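Local atomic coordinates of probable dipeptidase (Pseudomonas aeruginosa, PDB entry 3B40), a protein that probably acts as a metal-dependent dipeptidase of the membrane dipeptidase family (peptidase family M19), hydrolysing dipeptides. Residues A[234-239]-A[269-274]; A[201-204]-A[208-211]; A[184-189]-A[213-218]. The protein carries 11 engineered substitutions. All blocks are in the same frame, centred on the assembly; numbering follows the deposited sequence.

Contact 1: residues A[234-239]-A[269-274]; sequences HSAPRA and AYLRPL
The carbonyl oxygen of Tyr270 has two quite different neighbours: the side-chain ND2 of Asn246 donates a hydrogen bond to it, and the methyl of Ala236 packs beside it, with Ala236 CB 3.7 Å from Tyr270 O. This is a junction between two beta-alpha loops of a TIM-barrel domain. Segment 234-239 leaves the end of strand 230-235, while 269-274 includes the close of the short helix 268-271 that follows the neighbouring parallel strand 261-265. No hydrogen bond passes directly between the segments, and the join rests on one small methyl group. Ala236 CB points at the helix and meets Tyr270 CB at 4.1 Å. It also touches one branch of Leu271, with Ala236 CB 4.0 Å from Leu271 CD2, so the methyl is met by two consecutive residues and the carbonyl that links them. Tyr270 CG stands anti to its carbonyl carbon (chi1 -56°), which carries the ring away from that carbonyl, leaving CB to touch the alanine. The ring itself stacks with Phe267 and packs on Val265 and Ile243. Leu271 CD2 comes to the methyl roughly at right angles to the approach of Tyr270 CB, and Leu271 also reaches Ala341 of helix 335-349, the helix on which Pro237 lies too.

The polar frame around this apolar touch is supplied by nearby chain. Ser235 shares backbone hydrogen bonds with Gln263 and Val265, as befits the end of a sheet strand, whereas Ala236 pairs with Leu247. Asn246, next to Leu247, is thus close enough to serve Tyr270 O. The touching residues are all buried, and CA of Ala236 and CA of Tyr270 come within 6.3 Å of each other.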
loop_
_atom_site.group_PDB
_atom_site.type_symbol
_atom_site.label_atom_id
_atom_site.label_comp_id
_atom_site.label_asym_id
_atom_site.label_seq_id
_atom_site.Cartn_x
_atom_site.Cartn_y
_atom_site.Cartn_z
ATOM N N HIS A 234 0.004 3.643 -1.486
ATOM C CA HIS A 234 -1.348 3.326 -1.020
ATOM C C HIS A 234 -1.727 4.257 0.112
ATOM O O HIS A 234 -1.435 3.948 1.295
ATOM C CB HIS A 234 -1.485 1.843 -0.588
ATOM C CG HIS A 234 -0.481 1.378 0.441
ATOM N ND1 HIS A 234 0.867 1.644 0.351
ATOM C CD2 HIS A 234 -0.629 0.601 1.544
ATOM C CE1 HIS A 234 1.506 1.069 1.360
ATOM N NE2 HIS A 234 0.623 0.417 2.091
ATOM N N SER A 235 -2.340 5.388 -0.246
ATOM C CA SER A 235 -2.792 6.403 0.736
ATOM C C SER A 235 -4.152 6.997 0.326
ATOM O O SER A 235 -4.491 6.958 -0.851
ATOM C CB SER A 235 -1.746 7.524 0.853
ATOM O OG SER A 235 -0.598 7.097 1.588
ATOM N N ALA A 236 -4.932 7.522 1.281
ATOM C CA ALA A 236 -6.196 8.244 0.995
ATOM C C ALA A 236 -6.154 9.621 1.715
ATOM O O ALA A 236 -5.277 9.816 2.590
ATOM C CB ALA A 236 -7.416 7.411 1.458
ATOM N N PRO A 237 -7.038 10.587 1.324
ATOM C CA PRO A 237 -7.071 11.917 1.989
ATOM C C PRO A 237 -7.686 11.987 3.381
ATOM O O PRO A 237 -8.744 11.363 3.655
ATOM C CB PRO A 237 -7.923 12.802 1.026
ATOM C CG PRO A 237 -8.072 11.969 -0.275
ATOM C CD PRO A 237 -7.965 10.527 0.173
ATOM N N ARG A 238 -7.113 12.843 4.229
ATOM C CA ARG A 238 -7.734 13.059 5.527
ATOM C C ARG A 238 -9.109 13.723 5.437
ATOM O O ARG A 238 -9.926 13.597 6.352
ATOM C CB ARG A 238 -6.842 13.897 6.414
ATOM C CG ARG A 238 -5.611 13.184 6.835
ATOM C CD ARG A 238 -5.432 13.480 8.259
ATOM N NE ARG A 238 -4.045 13.663 8.576
ATOM C CZ ARG A 238 -3.624 14.039 9.779
ATOM N NH1 ARG A 238 -2.329 14.177 10.002
ATOM N NH2 ARG A 238 -4.500 14.263 10.753
ATOM N N ALA A 239 -9.349 14.437 4.341
ATOM C CA ALA A 239 -10.633 15.090 4.109
ATOM C C ALA A 239 -11.779 14.075 4.129
ATOM O O ALA A 239 -12.880 14.424 4.457
ATOM C CB ALA A 239 -10.623 15.816 2.801
ATOM N N ALA A 269 -11.951 1.432 5.403
ATOM C CA ALA A 269 -11.928 2.292 6.605
ATOM C C ALA A 269 -11.131 3.588 6.480
ATOM O O ALA A 269 -11.209 4.445 7.378
ATOM C CB ALA A 269 -11.443 1.503 7.857
ATOM N N TYR A 270 -10.356 3.745 5.407
ATOM C CA TYR A 270 -9.625 4.987 5.196
ATOM C C TYR A 270 -10.470 5.906 4.305
ATOM O O TYR A 270 -10.080 7.068 4.054
ATOM C CB TYR A 270 -8.270 4.795 4.494
ATOM C CG TYR A 270 -7.207 3.852 5.075
ATOM C CD1 TYR A 270 -7.245 3.389 6.393
ATOM C CD2 TYR A 270 -6.126 3.451 4.261
ATOM C CE1 TYR A 270 -6.246 2.499 6.873
ATOM C CE2 TYR A 270 -5.113 2.586 4.733
ATOM C CZ TYR A 270 -5.196 2.109 6.024
ATOM O OH TYR A 270 -4.199 1.272 6.461
ATOM N N LEU A 271 -11.615 5.388 3.838
ATOM C CA LEU A 271 -12.466 6.085 2.868
ATOM C C LEU A 271 -13.817 6.498 3.435
ATOM O O LEU A 271 -14.397 7.489 3.004
ATOM C CB LEU A 271 -12.691 5.221 1.619
ATOM C CG LEU A 271 -11.468 4.871 0.771
ATOM C CD1 LEU A 271 -11.832 3.745 -0.227
ATOM C CD2 LEU A 271 -10.898 6.105 0.060
ATOM N N ARG A 272 -14.331 5.697 4.363
ATOM C CA ARG A 272 -15.553 6.017 5.090
ATOM C C ARG A 272 -15.312 5.953 6.609
ATOM O O ARG A 272 -14.846 4.919 7.093
ATOM C CB ARG A 272 -16.638 5.014 4.721
ATOM C CG ARG A 272 -17.956 5.270 5.429
ATOM C CD ARG A 272 -18.944 4.138 5.197
ATOM N NE ARG A 272 -19.504 4.187 3.860
ATOM C CZ ARG A 272 -20.343 3.280 3.376
ATOM N NH1 ARG A 272 -20.702 2.264 4.142
ATOM N NH2 ARG A 272 -20.808 3.378 2.124
ATOM N N PRO A 273 -15.642 7.037 7.354
ATOM C CA PRO A 273 -15.565 7.030 8.825
ATOM C C PRO A 273 -16.475 5.935 9.425
ATOM O O PRO A 273 -17.550 5.697 8.903
ATOM C CB PRO A 273 -16.077 8.423 9.238
ATOM C CG PRO A 273 -16.097 9.250 7.995
ATOM C CD PRO A 273 -16.083 8.338 6.809
ATOM N N LEU A 274 -16.038 5.278 10.493
ATOM C CA LEU A 274 -16.817 4.201 11.103
ATOM C C LEU A 274 -18.202 4.691 11.516
ATOM O O LEU A 274 -18.344 5.782 12.094
ATOM C CB LEU A 274 -16.086 3.628 12.322
ATOM C CG LEU A 274 -14.725 2.947 12.084
ATOM C CD1 LEU A 274 -14.095 2.535 13.421
ATOM C CD2 LEU A 274 -14.799 1.742 11.160
#

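Contact 2: residues A[201-204]-A[208-211]; sequences RLND and IIDV
Ile209 and Leu202 meet where helix 193-205 turns back into strand 208-210, the return half of a beta-alpha-beta crossover in the TIM barrel, and the isoleucine side chain makes the whole bridge. From its CB the two branches part. CG2 lies anti to the backbone N, and CG1 anti to the carbonyl carbon (chi1 -60°), the setting that extends the longer branch to the helix. CG1 is the first atom to touch: it lies 3.8 Å from Leu202 CB and 3.9 Å from Leu202 CD1, held against the base and one branch of the leucine. One bond farther out, Ile209 CD1 is 4.1 Å from Leu202 CB and 3.7 Å from Asn203 ND2. The tip therefore ends against an amide nitrogen, approaching it from well off the amide plane, and the two side chains cross obliquely.

That amide has its polar partners elsewhere. Asn203 OD1 accepts from the backbone N of Arg227 and ND2 bonds to Ser226 OG, so both ends of the group tie the helix to the loop beyond helix 216-225. These bonds would fix the rotation of the amide and leave a settled surface for the methyl.

Leu202 continues the apolar layer to Phe161 of strand 160-162 and to Phe163, while Ile209 also packs on Val222 of helix 216-225. Ile208 points away from helix 193-205, onto Phe400, Trp404 and Val407 of helix 389-409. Strand 208-210 itself runs between parallel strands 160-162 and 230-235, with Ile209 packed against both helices that flank it in sequence.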
loop_
_atom_site.group_PDB
_atom_site.type_symbol
_atom_site.label_atom_id
_atom_site.label_comp_id
_atom_site.label_asym_id
_atom_site.label_seq_id
_atom_site.Cartn_x
_atom_site.Cartn_y
_atom_site.Cartn_z
ATOM N N ARG A 201 20.847 7.394 -0.758
ATOM C CA ARG A 201 21.190 6.106 -1.382
ATOM C C ARG A 201 20.140 5.652 -2.379
ATOM O O ARG A 201 20.487 5.184 -3.454
ATOM C CB ARG A 201 21.469 5.010 -0.337
ATOM C CG ARG A 201 21.929 3.648 -0.906
ATOM C CD ARG A 201 23.230 3.719 -1.704
ATOM N NE ARG A 201 24.301 4.337 -0.939
ATOM C CZ ARG A 201 25.033 3.714 -0.024
ATOM N NH1 ARG A 201 24.817 2.416 0.253
ATOM N NH2 ARG A 201 25.978 4.407 0.626
ATOM N N LEU A 202 18.863 5.833 -2.036
ATOM C CA LEU A 202 17.750 5.464 -2.937
ATOM C C LEU A 202 17.730 6.334 -4.196
ATOM O O LEU A 202 17.473 5.845 -5.323
ATOM C CB LEU A 202 16.406 5.586 -2.183
ATOM C CG LEU A 202 16.263 4.470 -1.125
ATOM C CD1 LEU A 202 15.117 4.710 -0.172
ATOM C CD2 LEU A 202 16.156 3.063 -1.742
ATOM N N ASN A 203 17.971 7.633 -4.005
ATOM C CA ASN A 203 18.076 8.535 -5.158
ATOM C C ASN A 203 19.177 8.037 -6.107
ATOM O O ASN A 203 18.948 7.961 -7.336
ATOM C CB ASN A 203 18.410 9.973 -4.725
ATOM C CG ASN A 203 17.210 10.771 -4.216
ATOM O OD1 ASN A 203 17.407 11.878 -3.721
ATOM N ND2 ASN A 203 15.982 10.229 -4.310
ATOM N N ASP A 204 20.360 7.715 -5.546
ATOM C CA ASP A 204 21.526 7.251 -6.310
ATOM C C ASP A 204 21.234 5.952 -7.047
ATOM O O ASP A 204 21.654 5.769 -8.182
ATOM C CB ASP A 204 22.758 6.997 -5.399
ATOM C CG ASP A 204 23.363 8.277 -4.850
ATOM O OD1 ASP A 204 23.049 9.351 -5.399
ATOM O OD2 ASP A 204 24.111 8.227 -3.824
ATOM N N ILE A 208 12.369 4.207 -6.484
ATOM C CA ILE A 208 11.299 5.123 -6.126
ATOM C C ILE A 208 11.146 5.093 -4.609
ATOM O O ILE A 208 11.001 4.009 -4.025
ATOM C CB ILE A 208 9.928 4.728 -6.760
ATOM C CG1 ILE A 208 9.988 4.689 -8.297
ATOM C CG2 ILE A 208 8.827 5.724 -6.321
ATOM C CD1 ILE A 208 8.881 3.823 -8.933
ATOM N N ILE A 209 11.192 6.260 -3.980
ATOM C CA ILE A 209 10.844 6.357 -2.550
ATOM C C ILE A 209 9.334 6.426 -2.331
ATOM O O ILE A 209 8.650 7.286 -2.915
ATOM C CB ILE A 209 11.528 7.564 -1.851
ATOM C CG1 ILE A 209 13.062 7.455 -1.949
ATOM C CG2 ILE A 209 11.026 7.654 -0.349
ATOM C CD1 ILE A 209 13.804 8.775 -1.726
ATOM N N ASP A 210 8.831 5.531 -1.480
ATOM C CA ASP A 210 7.395 5.397 -1.171
ATOM C C ASP A 210 7.118 5.915 0.251
ATOM O O ASP A 210 7.710 5.424 1.216
ATOM C CB ASP A 210 6.991 3.926 -1.320
ATOM C CG ASP A 210 5.528 3.652 -0.970
ATOM O OD1 ASP A 210 4.724 4.598 -0.772
ATOM O OD2 ASP A 210 5.195 2.447 -0.890
ATOM N N VAL A 211 6.258 6.933 0.364
ATOM C CA VAL A 211 5.996 7.544 1.639
ATOM C C VAL A 211 4.713 7.063 2.337
ATOM O O VAL A 211 4.444 7.497 3.442
ATOM C CB VAL A 211 6.017 9.111 1.564
ATOM C CG1 VAL A 211 7.360 9.589 0.984
ATOM C CG2 VAL A 211 4.846 9.613 0.741
#

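Contact 3: residues A[184-189]-A[213-218]; sequences SPDALG and QMSTKA. Engineered in segment 184-189: Ser184 (natural residue Thr), Pro185 (natural residue Ala).
Asp186 faces Ser215 and Lys217 from a loop that leads into helix 193-205, and two waters join the sides. The loop begins with Ser184 and Pro185, both engineered, which open a type II beta turn running to Ala187. Asp186 takes a positive phi of 51° in that turn and starts the next, a type I turn ending at Gly189. Its CG sits anti to the carbonyl carbon, and OD1 is brought opposite the start of helix 216-225, where it lies 4.0 Å from Ser215 CB without bonding the serine directly. Instead, OD1 accepts from water 1 and water 2, each at 2.6 Å. Water 1 in turn accepts from Ser215 OG at 2.6 Å, and water 2 from the backbone N of Lys217 at 3.2 Å. Ser215 is the N-cap of this helix: its OG also accepts from Ala218 N at 3.3 Å, so the hydroxyl works in both directions. At the end of the loop, Gly189 O lies against the aliphatic part of Lys217, 3.7 Å from its CB, and accepts a hydrogen bond from Gln221 NE2.

Lys217 NZ remains 6.0 Å from Asp186 OD2, with no salt bridge. Hydrogen bonding between Asp186 and the helix start thus runs through the two waters, and the partial positive charge at the helix N-terminus would probably favour the nearby carboxylate in this solvated, partly exposed join.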
loop_
_atom_site.group_PDB
_atom_site.type_symbol
_atom_site.label_atom_id
_atom_site.label_comp_id
_atom_site.label_asym_id
_atom_site.label_seq_id
_atom_site.Cartn_x
_atom_site.Cartn_y
_atom_site.Cartn_z
ATOM N N SER A 184 6.839 4.958 20.820
ATOM C CA SER A 184 6.391 6.315 21.139
ATOM C C SER A 184 6.169 7.096 19.848
ATOM O O SER A 184 6.977 6.979 18.914
ATOM C CB SER A 184 7.430 7.046 22.026
ATOM O OG SER A 184 7.329 6.583 23.368
ATOM N N PRO A 185 5.109 7.921 19.791
ATOM C CA PRO A 185 4.845 8.689 18.565
ATOM C C PRO A 185 6.037 9.590 18.215
ATOM O O PRO A 185 6.662 10.177 19.105
ATOM C CB PRO A 185 3.612 9.537 18.936
ATOM C CG PRO A 185 3.612 9.558 20.433
ATOM C CD PRO A 185 4.123 8.226 20.846
ATOM N N ASP A 186 6.367 9.662 16.928
ATOM C CA ASP A 186 7.445 10.515 16.459
ATOM C C ASP A 186 8.772 10.338 17.229
ATOM O O ASP A 186 9.455 11.308 17.447
ATOM C CB ASP A 186 7.020 11.989 16.484
ATOM C CG ASP A 186 5.712 12.245 15.750
ATOM O OD1 ASP A 186 5.631 11.939 14.534
ATOM O OD2 ASP A 186 4.784 12.783 16.385
ATOM N N ALA A 187 9.142 9.098 17.573
ATOM C CA ALA A 187 10.323 8.797 18.396
ATOM C C ALA A 187 11.620 9.389 17.851
ATOM O O ALA A 187 12.428 9.941 18.599
ATOM C CB ALA A 187 10.475 7.273 18.596
ATOM N N LEU A 188 11.822 9.250 16.543
ATOM C CA LEU A 188 12.978 9.817 15.852
ATOM C C LEU A 188 12.885 11.300 15.512
ATOM O O LEU A 188 13.891 11.901 15.082
ATOM C CB LEU A 188 13.224 9.041 14.533
ATOM C CG LEU A 188 13.594 7.552 14.698
ATOM C CD1 LEU A 188 13.686 6.896 13.329
ATOM C CD2 LEU A 188 14.922 7.414 15.497
ATOM N N GLY A 189 11.689 11.883 15.597
ATOM C CA GLY A 189 11.456 13.193 14.968
ATOM C C GLY A 189 11.368 13.176 13.434
ATOM O O GLY A 189 11.577 14.202 12.768
ATOM N N GLN A 213 2.505 5.154 4.797
ATOM C CA GLN A 213 2.751 4.515 6.116
ATOM C C GLN A 213 3.709 5.310 7.041
ATOM O O GLN A 213 3.730 5.103 8.256
ATOM C CB GLN A 213 3.227 3.056 5.989
ATOM C CG GLN A 213 2.341 2.063 5.132
ATOM C CD GLN A 213 1.396 1.185 5.916
ATOM O OE1 GLN A 213 1.337 1.249 7.146
ATOM N NE2 GLN A 213 0.629 0.316 5.190
ATOM N N MET A 214 4.522 6.184 6.446
ATOM C CA MET A 214 5.507 7.000 7.148
ATOM C C MET A 214 4.811 8.122 7.930
ATOM O O MET A 214 3.817 8.660 7.471
ATOM C CB MET A 214 6.458 7.638 6.110
ATOM C CG MET A 214 7.441 6.619 5.446
ATOM S SD MET A 214 8.640 7.298 4.242
ATOM C CE MET A 214 9.872 8.036 5.287
ATOM N N SER A 215 5.354 8.499 9.089
ATOM C CA SER A 215 4.868 9.655 9.848
ATOM C C SER A 215 4.950 10.941 8.990
ATOM O O SER A 215 5.665 10.989 7.954
ATOM C CB SER A 215 5.677 9.812 11.148
ATOM O OG SER A 215 6.889 10.472 10.880
ATOM N N THR A 216 4.216 11.965 9.398
ATOM C CA THR A 216 4.227 13.255 8.698
ATOM C C THR A 216 5.586 13.922 8.661
ATOM O O THR A 216 6.004 14.410 7.608
ATOM C CB THR A 216 3.174 14.214 9.265
ATOM O OG1 THR A 216 1.882 13.655 8.971
ATOM C CG2 THR A 216 3.278 15.622 8.591
ATOM N N LYS A 217 6.281 13.929 9.792
ATOM C CA LYS A 217 7.632 14.491 9.829
ATOM C C LYS A 217 8.629 13.757 8.952
ATOM O O LYS A 217 9.528 14.386 8.391
ATOM C CB LYS A 217 8.167 14.539 11.259
ATOM C CG LYS A 217 7.541 15.656 12.087
ATOM C CD LYS A 217 7.885 15.452 13.575
ATOM C CE LYS A 217 7.025 16.362 14.465
ATOM N NZ LYS A 217 7.188 17.803 14.083
ATOM N N ALA A 218 8.482 12.439 8.838
ATOM C CA ALA A 218 9.418 11.647 8.050
ATOM C C ALA A 218 9.166 11.920 6.576
ATOM O O ALA A 218 10.110 12.070 5.809
ATOM C CB ALA A 218 9.262 10.201 8.350
HETATM O O HOH W 1 7.813 11.489 13.103
HETATM O O HOH W 2 4.689 13.314 12.482
#

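All three contacts are hung on successive parts of one run of the barrel, strand 208-210, helix 216-225 and strand 230-235. Contact 2 packs the first of these strands against the helix before it; contact 3 lies at the start of the next helix, its centre 18 Å away; contact 1 follows the second strand. Contacts 1 and 3, with centres 19 Å apart, meet directly: His234 NE2 and Gln213 NE2 are 3.1 Å apart, a probable hydrogen bond. Contacts 1 and 2 sit on neighbouring strands yet do not touch, their nearest atoms about 5 Å apart. The residues seen to bind calcium or cadmium, such as His14 and Asp389, belong to none of these segments.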